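Local structure of borrelidin polyketide synthase, type I (Streptomyces parvulus, 6OBT) at residues A[43-48]-A[56-61]; A[70-75]-A[192-197]; A[85-90]-A[103-108]; A[107-112]-A[146-151]; A[118-123]-A[139-144]. The protein probably dehydrates beta-hydroxyacyl intermediates during borrelidin assembly, as a dehydratase domain of a modular type I polyketide synthase. One frame throughout, in Å; residues are numbered along the deposited sequence.

Interaction 1. Residues A[43-48]-A[56-61]; sequences AFVPAA and RVWTGR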
# COMPACT_ATOMS: atom_id res chain seq x y z
N ALA A 43 14.27 1.43 -7.95
CA ALA A 43 14.13 0.21 -8.75
C ALA A 43 13.48 -0.92 -7.95
O ALA A 43 12.61 -1.63 -8.48
CB ALA A 43 15.50 -0.23 -9.28
N PHE A 44 13.86 -1.09 -6.68
CA PHE A 44 13.32 -2.18 -5.88
C PHE A 44 11.96 -1.86 -5.27
O PHE A 44 11.17 -2.79 -5.04
CB PHE A 44 14.27 -2.55 -4.74
CG PHE A 44 15.53 -3.23 -5.19
CD1 PHE A 44 15.64 -3.76 -6.46
CD2 PHE A 44 16.60 -3.33 -4.33
CE1 PHE A 44 16.82 -4.39 -6.86
CE2 PHE A 44 17.78 -3.95 -4.72
CZ PHE A 44 17.88 -4.48 -5.99
N VAL A 45 11.68 -0.60 -4.96
CA VAL A 45 10.37 -0.26 -4.40
C VAL A 45 9.77 0.86 -5.24
O VAL A 45 9.88 2.04 -4.89
CB VAL A 45 10.45 0.10 -2.91
CG1 VAL A 45 10.59 -1.18 -2.10
CG2 VAL A 45 11.61 1.04 -2.61
N PRO A 46 9.15 0.53 -6.38
CA PRO A 46 8.68 1.58 -7.30
C PRO A 46 7.47 2.36 -6.82
O PRO A 46 7.14 3.38 -7.44
CB PRO A 46 8.34 0.79 -8.58
CG PRO A 46 9.00 -0.55 -8.41
CD PRO A 46 9.02 -0.82 -6.95
N ALA A 47 6.78 1.92 -5.77
CA ALA A 47 5.55 2.56 -5.33
C ALA A 47 5.59 2.79 -3.84
O ALA A 47 6.18 2.00 -3.09
CB ALA A 47 4.32 1.69 -5.69
N ALA A 48 4.95 3.87 -3.39
CA ALA A 48 4.85 4.20 -1.98
C ALA A 48 3.38 4.36 -1.61
O ALA A 48 2.60 4.93 -2.37
CB ALA A 48 5.60 5.50 -1.64
N ARG A 56 4.11 5.15 6.31
CA ARG A 56 4.34 5.15 4.88
C ARG A 56 5.00 3.83 4.53
O ARG A 56 5.95 3.42 5.20
CB ARG A 56 5.25 6.31 4.43
CG ARG A 56 4.76 7.70 4.78
CD ARG A 56 5.60 8.75 4.05
NE ARG A 56 5.69 8.48 2.61
CZ ARG A 56 6.42 9.18 1.76
NH1 ARG A 56 7.15 10.20 2.20
NH2 ARG A 56 6.43 8.87 0.47
N VAL A 57 4.52 3.19 3.47
CA VAL A 57 5.02 1.87 3.08
C VAL A 57 5.52 1.93 1.65
O VAL A 57 4.80 2.39 0.76
CB VAL A 57 3.94 0.79 3.24
CG1 VAL A 57 4.48 -0.57 2.77
CG2 VAL A 57 3.49 0.70 4.69
N TRP A 58 6.76 1.49 1.43
CA TRP A 58 7.29 1.31 0.09
C TRP A 58 7.14 -0.16 -0.27
O TRP A 58 7.36 -1.04 0.57
CB TRP A 58 8.78 1.74 -0.01
CG TRP A 58 8.98 3.25 -0.04
CD1 TRP A 58 9.29 4.03 -1.13
CD2 TRP A 58 8.87 4.14 1.07
NE1 TRP A 58 9.39 5.36 -0.75
CE2 TRP A 58 9.13 5.44 0.59
CE3 TRP A 58 8.55 3.96 2.43
CZ2 TRP A 58 9.09 6.56 1.43
CZ3 TRP A 58 8.52 5.08 3.25
CH2 TRP A 58 8.79 6.36 2.75
N THR A 59 6.75 -0.43 -1.52
CA THR A 59 6.41 -1.78 -1.94
C THR A 59 7.10 -2.11 -3.25
O THR A 59 7.33 -1.23 -4.09
CB THR A 59 4.87 -1.97 -2.12
OG1 THR A 59 4.41 -1.22 -3.26
CG2 THR A 59 4.10 -1.51 -0.90
N GLY A 60 7.43 -3.38 -3.41
CA GLY A 60 7.97 -3.86 -4.66
C GLY A 60 7.89 -5.36 -4.76
O GLY A 60 7.50 -6.05 -3.81
N ARG A 61 8.28 -5.87 -5.93
CA ARG A 61 8.41 -7.29 -6.19
C ARG A 61 9.85 -7.59 -6.62
O ARG A 61 10.35 -6.96 -7.56
CB ARG A 61 7.46 -7.73 -7.30
CG ARG A 61 7.35 -9.23 -7.48
CD ARG A 61 6.29 -9.58 -8.52
NE ARG A 61 6.64 -9.08 -9.85
CZ ARG A 61 5.88 -9.24 -10.93
NH1 ARG A 61 4.72 -9.89 -10.84
NH2 ARG A 61 6.27 -8.75 -12.10
O HOH W 1 9.97 -3.93 -7.56
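A47 and T59 face each other as an antiparallel hydrogen-bonded pair, in which T59 N donates to A47 O at 2.9 Å with an N-H...O angle of 162°. Weaker C-H...O contacts continue the pairing where 43-48 bends away from regular strand geometry: G60 CA points almost straight at F44 O (3.4 Å), and V45 CA approaches T59 O. Water 1 closes this end, donating to F44 O and accepting from R61 N. Apolar packing gathers on W58. A48 CB sits over one face of the indole, 4.0 Å from the centroid of the five-membered ring. V45 crosses W58 obliquely, the two CB atoms 3.7 Å apart. With CG anti to its carbonyl carbon (chi1 -76°), W58 presents this face to A48, while its NE1 bonds to Q96. T59 OG1 instead reaches V35 of the second subunit. The two segments form the hairpin of strands 47-50 and 55-62, near the dimer interface of what is probably the double-hotdog fold of polyketide synthase dehydratases.

Interaction 2. Residues A[70-75]-A[192-197]; sequences LADHQV and YGPQFR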
# COMPACT_ATOMS: atom_id res chain seq x y z
N LEU A 70 21.18 -9.91 -9.53
CA LEU A 70 21.13 -10.38 -8.15
C LEU A 70 21.71 -11.79 -8.00
O LEU A 70 22.10 -12.17 -6.89
CB LEU A 70 19.68 -10.33 -7.65
CG LEU A 70 19.12 -8.95 -7.30
CD1 LEU A 70 17.62 -9.00 -6.97
CD2 LEU A 70 19.89 -8.31 -6.15
N ALA A 71 21.80 -12.56 -9.08
CA ALA A 71 22.44 -13.87 -8.99
C ALA A 71 23.95 -13.75 -8.81
O ALA A 71 24.62 -14.76 -8.56
CB ALA A 71 22.13 -14.71 -10.23
N ASP A 72 24.50 -12.55 -8.95
CA ASP A 72 25.93 -12.31 -8.77
C ASP A 72 26.34 -12.21 -7.30
O ASP A 72 27.52 -11.96 -7.02
CB ASP A 72 26.33 -11.02 -9.51
CG ASP A 72 26.35 -11.19 -11.01
OD1 ASP A 72 26.54 -10.19 -11.73
OD2 ASP A 72 26.19 -12.33 -11.50
N HIS A 73 25.40 -12.33 -6.36
CA HIS A 73 25.69 -12.36 -4.93
C HIS A 73 25.26 -13.71 -4.35
O HIS A 73 24.13 -13.84 -3.88
CB HIS A 73 24.99 -11.22 -4.23
CG HIS A 73 25.37 -11.08 -2.79
ND1 HIS A 73 24.66 -11.68 -1.77
CD2 HIS A 73 26.37 -10.38 -2.19
CE1 HIS A 73 25.22 -11.38 -0.61
NE2 HIS A 73 26.26 -10.59 -0.84
N GLN A 74 26.16 -14.67 -4.34
CA GLN A 74 25.85 -16.05 -3.95
C GLN A 74 26.80 -16.46 -2.83
O GLN A 74 28.02 -16.41 -3.01
CB GLN A 74 25.96 -16.98 -5.14
CG GLN A 74 25.73 -18.46 -4.83
CD GLN A 74 26.28 -19.33 -5.92
OE1 GLN A 74 25.63 -19.57 -6.93
NE2 GLN A 74 27.53 -19.77 -5.74
N VAL A 75 26.24 -16.87 -1.69
CA VAL A 75 27.03 -17.31 -0.55
C VAL A 75 26.67 -18.76 -0.26
O VAL A 75 25.49 -19.08 -0.04
CB VAL A 75 26.81 -16.43 0.70
CG1 VAL A 75 25.37 -16.40 1.10
CG2 VAL A 75 27.67 -16.92 1.85
N TYR A 192 31.26 -13.97 -5.81
CA TYR A 192 30.84 -12.66 -6.31
C TYR A 192 30.84 -12.67 -7.84
O TYR A 192 31.86 -12.97 -8.46
CB TYR A 192 31.74 -11.54 -5.78
CG TYR A 192 31.50 -11.26 -4.32
CD1 TYR A 192 30.32 -10.67 -3.88
CD2 TYR A 192 32.42 -11.65 -3.36
CE1 TYR A 192 30.09 -10.43 -2.53
CE2 TYR A 192 32.21 -11.42 -2.02
CZ TYR A 192 31.05 -10.83 -1.61
OH TYR A 192 30.86 -10.62 -0.26
N GLY A 193 29.71 -12.34 -8.44
CA GLY A 193 29.59 -12.34 -9.87
C GLY A 193 29.98 -11.01 -10.48
O GLY A 193 30.40 -10.08 -9.79
N PRO A 194 29.85 -10.90 -11.81
CA PRO A 194 30.33 -9.69 -12.51
C PRO A 194 29.90 -8.37 -11.90
O PRO A 194 30.72 -7.47 -11.74
CB PRO A 194 29.74 -9.88 -13.92
CG PRO A 194 29.67 -11.36 -14.09
CD PRO A 194 29.33 -11.92 -12.74
N GLN A 195 28.62 -8.22 -11.55
CA GLN A 195 28.15 -6.93 -11.07
C GLN A 195 28.68 -6.57 -9.69
O GLN A 195 28.57 -5.41 -9.29
CB GLN A 195 26.62 -6.90 -11.06
CG GLN A 195 26.03 -6.64 -12.42
CD GLN A 195 25.86 -5.17 -12.72
OE1 GLN A 195 26.58 -4.32 -12.19
NE2 GLN A 195 24.92 -4.85 -13.60
N PHE A 196 29.24 -7.54 -8.95
CA PHE A 196 29.76 -7.27 -7.62
C PHE A 196 31.28 -7.24 -7.56
O PHE A 196 31.83 -6.82 -6.53
CB PHE A 196 29.23 -8.32 -6.62
CG PHE A 196 27.78 -8.11 -6.21
CD1 PHE A 196 27.45 -7.57 -4.98
CD2 PHE A 196 26.75 -8.47 -7.07
CE1 PHE A 196 26.12 -7.36 -4.61
CE2 PHE A 196 25.40 -8.28 -6.70
CZ PHE A 196 25.10 -7.71 -5.47
N ARG A 197 31.98 -7.64 -8.62
CA ARG A 197 33.45 -7.67 -8.61
C ARG A 197 33.98 -6.28 -8.96
O ARG A 197 34.51 -6.02 -10.04
CB ARG A 197 34.00 -8.72 -9.56
CG ARG A 197 33.58 -10.16 -9.21
CD ARG A 197 34.40 -11.21 -9.94
NE ARG A 197 34.20 -11.23 -11.39
CZ ARG A 197 33.46 -12.13 -12.03
NH1 ARG A 197 32.83 -13.09 -11.37
NH2 ARG A 197 33.35 -12.08 -13.36
O HOH W 2 28.55 -9.44 1.13
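D72 grips the turn at 193-195 with both backbone and side chain, the tight half of the contact. Its carbonyl oxygen accepts a short, straight bond from G193 N (2.6 Å, 169°). Its OD1 accepts from Q195 N at 2.9 Å, the donor coming from above the carboxylate plane. With CG anti to its carbonyl carbon (chi1 -73°), D72 directs its carboxylate to this turn, OD2 lying 3.4 Å from P194 CD. F196 completes the packing: D72 CB meets its ring at the edge, whereas H73 CB lies over a face, 4.0 Å from the centroid. H73 and Y192 form an antiparallel non-hydrogen-bonded pair that joins strands 73-75 and 190-192 of a small three-stranded sheet. H73 also opens the HxxxGxxxxP sequence signature of polyketide synthase dehydratases, and D232 of helix 228-236 packs against H73, consistent with the His-Asp pair of the family's active site. The looser side begins with the H73 and Y192 rings, side by side with planes 63° apart; water 2, in the plane of both, links H73 NE2 (3.2 Å) to Y192 OH (2.9 Å). H73 ND1 is held by L80 O. At the exposed margin, R197 NH1 bends back to Y192 O.

Interaction 3. Residues A[85-90]-A[103-108]; sequences VWVELA and DELTLQ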
# COMPACT_ATOMS: atom_id res chain seq x y z
N VAL A 85 21.44 -4.02 0.59
CA VAL A 85 20.22 -3.59 -0.08
C VAL A 85 19.25 -2.98 0.92
O VAL A 85 18.58 -1.97 0.64
CB VAL A 85 19.55 -4.76 -0.85
CG1 VAL A 85 18.11 -4.40 -1.20
CG2 VAL A 85 20.33 -5.07 -2.12
N TRP A 86 19.16 -3.56 2.12
CA TRP A 86 18.22 -3.01 3.10
C TRP A 86 18.68 -1.65 3.60
O TRP A 86 17.85 -0.82 3.96
CB TRP A 86 18.04 -3.98 4.26
CG TRP A 86 17.56 -5.38 3.84
CD1 TRP A 86 18.22 -6.56 4.02
CD2 TRP A 86 16.33 -5.71 3.17
NE1 TRP A 86 17.48 -7.60 3.51
CE2 TRP A 86 16.32 -7.11 2.98
CE3 TRP A 86 15.25 -4.95 2.71
CZ2 TRP A 86 15.25 -7.77 2.36
CZ3 TRP A 86 14.19 -5.61 2.09
CH2 TRP A 86 14.20 -7.00 1.92
N VAL A 87 19.99 -1.40 3.63
CA VAL A 87 20.45 -0.06 4.02
C VAL A 87 20.13 0.95 2.92
O VAL A 87 19.69 2.07 3.20
CB VAL A 87 21.95 -0.07 4.36
CG1 VAL A 87 22.37 1.33 4.88
CG2 VAL A 87 22.26 -1.14 5.38
N GLU A 88 20.41 0.58 1.67
CA GLU A 88 20.05 1.41 0.52
C GLU A 88 18.57 1.78 0.53
O GLU A 88 18.20 2.95 0.30
CB GLU A 88 20.44 0.65 -0.76
CG GLU A 88 19.59 0.95 -2.01
CD GLU A 88 20.04 2.22 -2.69
OE1 GLU A 88 19.54 2.54 -3.79
OE2 GLU A 88 20.89 2.92 -2.11
N LEU A 89 17.69 0.80 0.79
CA LEU A 89 16.26 1.10 0.85
C LEU A 89 15.93 2.03 2.02
O LEU A 89 15.09 2.91 1.89
CB LEU A 89 15.44 -0.20 0.96
CG LEU A 89 15.50 -1.08 -0.29
CD1 LEU A 89 14.75 -2.41 -0.09
CD2 LEU A 89 14.98 -0.34 -1.50
N ALA A 90 16.57 1.82 3.17
CA ALA A 90 16.33 2.73 4.29
C ALA A 90 16.78 4.15 3.95
O ALA A 90 16.07 5.12 4.28
CB ALA A 90 17.06 2.22 5.54
N ASP A 103 20.07 6.18 11.50
CA ASP A 103 20.67 6.14 12.83
C ASP A 103 21.10 4.73 13.18
O ASP A 103 22.15 4.52 13.82
CB ASP A 103 19.68 6.65 13.88
CG ASP A 103 19.53 8.16 13.88
OD1 ASP A 103 18.78 8.68 14.74
OD2 ASP A 103 20.15 8.83 13.02
N GLU A 104 20.31 3.74 12.76
CA GLU A 104 20.48 2.37 13.23
C GLU A 104 19.74 1.45 12.27
O GLU A 104 18.56 1.69 11.97
CB GLU A 104 19.93 2.24 14.65
CG GLU A 104 20.70 1.36 15.58
CD GLU A 104 19.83 0.86 16.72
OE1 GLU A 104 19.84 -0.36 16.99
OE2 GLU A 104 19.13 1.70 17.34
N LEU A 105 20.41 0.39 11.80
CA LEU A 105 19.72 -0.68 11.08
C LEU A 105 20.36 -2.01 11.45
O LEU A 105 21.59 -2.16 11.37
CB LEU A 105 19.74 -0.48 9.56
CG LEU A 105 18.67 -1.31 8.85
CD1 LEU A 105 17.27 -0.78 9.16
CD2 LEU A 105 18.90 -1.38 7.35
N THR A 106 19.54 -2.97 11.85
CA THR A 106 20.02 -4.27 12.29
C THR A 106 19.39 -5.33 11.40
O THR A 106 18.16 -5.37 11.27
CB THR A 106 19.66 -4.53 13.75
OG1 THR A 106 19.92 -3.34 14.52
CG2 THR A 106 20.49 -5.68 14.31
N LEU A 107 20.22 -6.16 10.78
CA LEU A 107 19.69 -7.18 9.89
C LEU A 107 19.25 -8.40 10.69
O LEU A 107 19.79 -8.70 11.76
CB LEU A 107 20.71 -7.56 8.82
CG LEU A 107 21.22 -6.36 8.01
CD1 LEU A 107 22.15 -6.76 6.89
CD2 LEU A 107 20.05 -5.54 7.45
N GLN A 108 18.24 -9.10 10.17
CA GLN A 108 17.71 -10.28 10.85
C GLN A 108 17.80 -11.44 9.87
O GLN A 108 18.91 -11.78 9.44
CB GLN A 108 16.31 -10.02 11.39
CG GLN A 108 16.23 -8.87 12.38
CD GLN A 108 14.83 -8.70 12.94
OE1 GLN A 108 13.94 -9.50 12.67
NE2 GLN A 108 14.62 -7.64 13.71
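The carbonyl oxygen of W86 is held by A90 N at 3.0 Å within the helix, and on the strand side L105 CD2 rests against the same oxygen at 3.6 Å. No hydrogen bond crosses between helix and strand; the contact is otherwise apolar. A single methyl of L105 does most of the work: CD2 touches W86 CB, lies 3.9 Å from V87 CG2, and comes within 4.4 Å of A90 CB. L105 carries its CG on the far side from the backbone N (chi1 -162°), which sends the branch out to the helix, where it slides past V87. Two residues further along the strand, L107 CD2 meets W86 CD1 at 4.0 Å, approaching the indole at a slant. The axes of helix 85-90 and strand 103-107 approach to 9.6 Å, nearer antiparallel than parallel (147°). W86 and A90 also pack on M138 of strand 134-142, and V87 on F258 of strand 254-263, so helix 83-97 lies against several strands, as the central helix of a hotdog does.

Interaction 4. Residues A[107-112]-A[146-151]; sequences LQSPLV and SWVTHA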
# COMPACT_ATOMS: atom_id res chain seq x y z
N LEU A 107 20.22 -6.16 10.78
CA LEU A 107 19.69 -7.18 9.89
C LEU A 107 19.25 -8.40 10.69
O LEU A 107 19.79 -8.70 11.76
CB LEU A 107 20.71 -7.56 8.82
CG LEU A 107 21.22 -6.36 8.01
CD1 LEU A 107 22.15 -6.76 6.89
CD2 LEU A 107 20.05 -5.54 7.45
N GLN A 108 18.24 -9.10 10.17
CA GLN A 108 17.71 -10.28 10.85
C GLN A 108 17.80 -11.44 9.87
O GLN A 108 18.91 -11.78 9.44
CB GLN A 108 16.31 -10.02 11.39
CG GLN A 108 16.23 -8.87 12.38
CD GLN A 108 14.83 -8.70 12.94
OE1 GLN A 108 13.94 -9.50 12.67
NE2 GLN A 108 14.62 -7.64 13.71
N SER A 109 16.69 -12.03 9.47
CA SER A 109 16.70 -13.18 8.58
C SER A 109 17.19 -12.77 7.20
O SER A 109 16.81 -11.71 6.70
CB SER A 109 15.30 -13.78 8.47
OG SER A 109 14.72 -13.95 9.75
N PRO A 110 17.99 -13.59 6.54
CA PRO A 110 18.39 -13.29 5.16
C PRO A 110 17.26 -13.60 4.19
O PRO A 110 16.30 -14.31 4.51
CB PRO A 110 19.59 -14.21 4.93
CG PRO A 110 19.28 -15.41 5.79
CD PRO A 110 18.52 -14.90 6.99
N LEU A 111 17.36 -13.03 2.99
CA LEU A 111 16.39 -13.28 1.93
C LEU A 111 17.05 -14.11 0.84
O LEU A 111 17.94 -13.62 0.14
CB LEU A 111 15.83 -11.98 1.38
CG LEU A 111 14.76 -12.22 0.31
CD1 LEU A 111 13.61 -13.00 0.93
CD2 LEU A 111 14.27 -10.91 -0.27
N VAL A 112 16.60 -15.35 0.66
CA VAL A 112 17.14 -16.25 -0.35
C VAL A 112 16.23 -16.21 -1.57
O VAL A 112 15.03 -16.48 -1.47
CB VAL A 112 17.29 -17.69 0.17
CG1 VAL A 112 18.00 -18.57 -0.86
CG2 VAL A 112 18.01 -17.71 1.50
N SER A 146 4.45 -16.68 4.83
CA SER A 146 4.14 -15.63 5.79
C SER A 146 5.17 -14.51 5.68
O SER A 146 6.19 -14.65 5.00
CB SER A 146 4.12 -16.18 7.22
OG SER A 146 3.44 -17.43 7.29
N TRP A 147 4.90 -13.41 6.37
CA TRP A 147 5.83 -12.28 6.34
C TRP A 147 7.09 -12.62 7.13
O TRP A 147 7.03 -13.30 8.16
CB TRP A 147 5.17 -11.01 6.90
CG TRP A 147 4.18 -10.44 5.95
CD1 TRP A 147 2.83 -10.56 6.01
CD2 TRP A 147 4.47 -9.70 4.76
NE1 TRP A 147 2.25 -9.93 4.93
CE2 TRP A 147 3.23 -9.40 4.14
CE3 TRP A 147 5.65 -9.26 4.15
CZ2 TRP A 147 3.14 -8.69 2.96
CZ3 TRP A 147 5.56 -8.55 2.97
CH2 TRP A 147 4.31 -8.27 2.38
N VAL A 148 8.23 -12.17 6.62
CA VAL A 148 9.53 -12.39 7.25
C VAL A 148 10.18 -11.03 7.44
O VAL A 148 10.20 -10.23 6.50
CB VAL A 148 10.45 -13.31 6.42
CG1 VAL A 148 11.83 -13.40 7.07
CG2 VAL A 148 9.85 -14.69 6.27
N THR A 149 10.70 -10.77 8.64
CA THR A 149 11.35 -9.50 8.92
C THR A 149 12.84 -9.61 8.61
O THR A 149 13.54 -10.47 9.17
CB THR A 149 11.13 -9.07 10.37
OG1 THR A 149 9.73 -9.11 10.69
CG2 THR A 149 11.70 -7.65 10.61
N HIS A 150 13.33 -8.74 7.73
CA HIS A 150 14.72 -8.79 7.31
C HIS A 150 15.56 -7.69 7.94
O HIS A 150 16.78 -7.84 7.98
CB HIS A 150 14.81 -8.68 5.78
CG HIS A 150 14.15 -9.82 5.07
ND1 HIS A 150 14.60 -11.11 5.16
CD2 HIS A 150 13.03 -9.86 4.30
CE1 HIS A 150 13.80 -11.91 4.46
NE2 HIS A 150 12.84 -11.17 3.93
N ALA A 151 14.94 -6.63 8.46
CA ALA A 151 15.72 -5.56 9.09
C ALA A 151 14.78 -4.66 9.88
O ALA A 151 13.61 -4.49 9.53
CB ALA A 151 16.48 -4.74 8.05
O HOH W 3 18.49 -9.61 6.58
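L107 and A151 make an antiparallel non-hydrogen-bonded pair, their CA atoms 4.4 Å apart, just where strand 101-107 gives way to loop. The backbones remain joined by Q108 N, which donates to H150 O at 2.9 Å from well above the carbonyl plane. Beyond that they diverge, and water 3 bridges them by donating to S109 O and H150 O. The side chain of H150 takes over the link: with CG anti to the carbonyl carbon (chi1 -62°), the ring turns ND1 to S109 O and donates to it at 2.8 Å, nearly straight (171°), with the acceptor in the imidazole plane. L111 lays CB over a face of this ring, 4.0 Å from the centroid, and sets CD1 3.6 Å from H150 NE2. With NE2 also bonded to S140 OG, the imidazole is fixed at both nitrogens and its rotation should be restricted. On the buried side L107 CD2 meets A151 CB at 3.7 Å; toward the more exposed side Q108 OE1 passes T149 CG2 at 3.6 Å, while Q108 NE2 bonds to E152. H150 and A151 both face M138 of the neighbouring strand 134-142, which makes this stretch a classic beta bulge.

Interaction 5. Residues A[118-123]-A[139-144]; sequences TVQVRV and HSRRDD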
# COMPACT_ATOMS: atom_id res chain seq x y z
N THR A 118 9.38 -15.45 -6.65
CA THR A 118 8.98 -14.06 -6.67
C THR A 118 8.58 -13.67 -5.26
O THR A 118 7.96 -14.46 -4.54
CB THR A 118 7.83 -13.83 -7.66
OG1 THR A 118 7.57 -12.43 -7.76
CG2 THR A 118 6.57 -14.56 -7.22
N VAL A 119 9.00 -12.49 -4.82
CA VAL A 119 8.82 -12.11 -3.43
C VAL A 119 8.28 -10.69 -3.36
O VAL A 119 8.83 -9.79 -4.01
CB VAL A 119 10.14 -12.23 -2.64
CG1 VAL A 119 9.92 -11.91 -1.20
CG2 VAL A 119 10.69 -13.63 -2.76
N GLN A 120 7.22 -10.48 -2.58
CA GLN A 120 6.76 -9.14 -2.27
C GLN A 120 7.64 -8.55 -1.17
O GLN A 120 7.96 -9.22 -0.19
CB GLN A 120 5.29 -9.15 -1.83
CG GLN A 120 4.32 -9.59 -2.91
CD GLN A 120 2.91 -9.75 -2.38
OE1 GLN A 120 2.70 -10.31 -1.31
NE2 GLN A 120 1.93 -9.24 -3.12
N VAL A 121 8.01 -7.28 -1.32
CA VAL A 121 8.83 -6.62 -0.32
C VAL A 121 8.10 -5.39 0.19
O VAL A 121 7.34 -4.74 -0.54
CB VAL A 121 10.23 -6.27 -0.89
CG1 VAL A 121 10.91 -7.54 -1.36
CG2 VAL A 121 10.11 -5.31 -2.05
N ARG A 122 8.32 -5.08 1.47
CA ARG A 122 7.77 -3.88 2.09
C ARG A 122 8.86 -3.14 2.86
O ARG A 122 9.67 -3.77 3.55
CB ARG A 122 6.65 -4.21 3.05
CG ARG A 122 5.53 -5.02 2.44
CD ARG A 122 4.70 -4.17 1.49
NE ARG A 122 3.49 -4.87 1.07
CZ ARG A 122 3.36 -5.51 -0.09
NH1 ARG A 122 4.37 -5.54 -0.95
NH2 ARG A 122 2.21 -6.13 -0.38
N VAL A 123 8.85 -1.82 2.79
CA VAL A 123 9.60 -0.97 3.70
C VAL A 123 8.59 -0.11 4.44
O VAL A 123 7.88 0.69 3.82
CB VAL A 123 10.63 -0.10 2.96
CG1 VAL A 123 11.52 0.61 3.97
CG2 VAL A 123 11.51 -0.95 2.02
N HIS A 139 10.52 -6.14 5.16
CA HIS A 139 9.84 -7.43 5.20
C HIS A 139 9.69 -8.00 3.80
O HIS A 139 9.68 -7.27 2.81
CB HIS A 139 8.43 -7.33 5.82
CG HIS A 139 8.35 -6.44 7.02
ND1 HIS A 139 8.16 -6.93 8.29
CD2 HIS A 139 8.44 -5.10 7.14
CE1 HIS A 139 8.13 -5.93 9.15
NE2 HIS A 139 8.30 -4.80 8.47
N SER A 140 9.51 -9.32 3.74
CA SER A 140 9.25 -9.96 2.46
C SER A 140 8.23 -11.07 2.68
O SER A 140 8.00 -11.51 3.81
CB SER A 140 10.52 -10.50 1.83
OG SER A 140 10.81 -11.80 2.32
N ARG A 141 7.61 -11.48 1.58
CA ARG A 141 6.65 -12.57 1.62
C ARG A 141 6.65 -13.28 0.27
O ARG A 141 6.47 -12.63 -0.77
CB ARG A 141 5.25 -12.07 1.95
CG ARG A 141 4.25 -13.21 2.15
CD ARG A 141 2.91 -12.67 2.52
NE ARG A 141 2.26 -12.05 1.37
CZ ARG A 141 1.00 -11.61 1.37
NH1 ARG A 141 0.26 -11.72 2.47
NH2 ARG A 141 0.49 -11.06 0.28
N ARG A 142 6.86 -14.59 0.30
CA ARG A 142 6.62 -15.46 -0.84
C ARG A 142 5.15 -15.87 -0.87
O ARG A 142 4.43 -15.76 0.13
CB ARG A 142 7.52 -16.69 -0.78
CG ARG A 142 8.94 -16.37 -0.41
CD ARG A 142 9.86 -17.56 -0.57
NE ARG A 142 11.16 -17.28 0.04
CZ ARG A 142 12.20 -16.77 -0.61
NH1 ARG A 142 12.12 -16.49 -1.90
NH2 ARG A 142 13.33 -16.55 0.04
N ASP A 143 4.71 -16.33 -2.04
CA ASP A 143 3.29 -16.54 -2.29
C ASP A 143 2.66 -17.47 -1.25
O ASP A 143 1.78 -17.06 -0.49
CB ASP A 143 3.10 -17.09 -3.71
CG ASP A 143 3.75 -16.20 -4.75
OD1 ASP A 143 3.02 -15.64 -5.60
OD2 ASP A 143 5.00 -16.04 -4.72
N ASP A 144 3.11 -18.72 -1.19
CA ASP A 144 2.66 -19.64 -0.15
C ASP A 144 3.58 -19.49 1.06
O ASP A 144 4.47 -20.30 1.31
CB ASP A 144 2.65 -21.08 -0.67
CG ASP A 144 1.33 -21.45 -1.33
OD1 ASP A 144 0.45 -22.02 -0.64
OD2 ASP A 144 1.17 -21.19 -2.54
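V119 packs closely with both branches. Its CG1 presses on S140 CB at 3.4 Å, shorter than usual for two carbons, while CG2 lies 3.3 Å from R142 NH1, a nitrogen salt-bridged to D117. At Q120 the strands are fastened most fully. Q120 and R141 are a hydrogen-bonded pair, with Q120 N to R141 O and R141 N to Q120 O both 2.9 Å. Their side chains run alongside each other, pointing the same way, with the amide and guanidinium planes only 17° apart. R141 starts out opposite its backbone N (chi1 -174°) and bends at chi3 (73°), which brings NH2 onto a lone pair of Q120 OE1 at 2.8 Å and lets NE add a weak bond to the same oxygen. These pairs belong to the antiparallel hairpin of strands 119-127 and 134-142, whose face carrying Q120, R122, H139 and R141 is turned to the second subunit. There R141 NH2 is salt-bridged to D50 of that subunit, and R122 bonds through NE to D50 O and through NH1 to G36 O of the same subunit. R122 NH2 and R141 NH2 lie 5.3 Å apart, and that D50 carboxylate probably offsets their like charges. V121 follows, paired with S140 without direct backbone bonds; S140 OG turns to H150. R122 restores the bonding, its N donating to H139 O at 2.9 Å and its O accepting from H139 N at 3.0 Å. The R122 side chain leads away from H139, NH1 also returning to V121 O.

How the interactions relate
Interactions 1 and 3 are buried, 4 and 5 partly so, and interaction 2 lies at the surface. Interactions 1 and 5 are hairpins on neighbouring strands 55-62 and 119-127, joined through W58 N with V123 O and G60 O with V121 N, and both touch the second subunit. Their backbone pairing contrasts with the apolar helix-to-strand packing of interaction 3, which F44 and V45 of interaction 1 cover from another side. Interaction 4 shares L107 and Q108 with interaction 3, places H150 against W86, and meets interaction 5 through H150 and S140. Interaction 2 stands apart, touching none of the others, and relies on a carboxylate and an aromatic cluster.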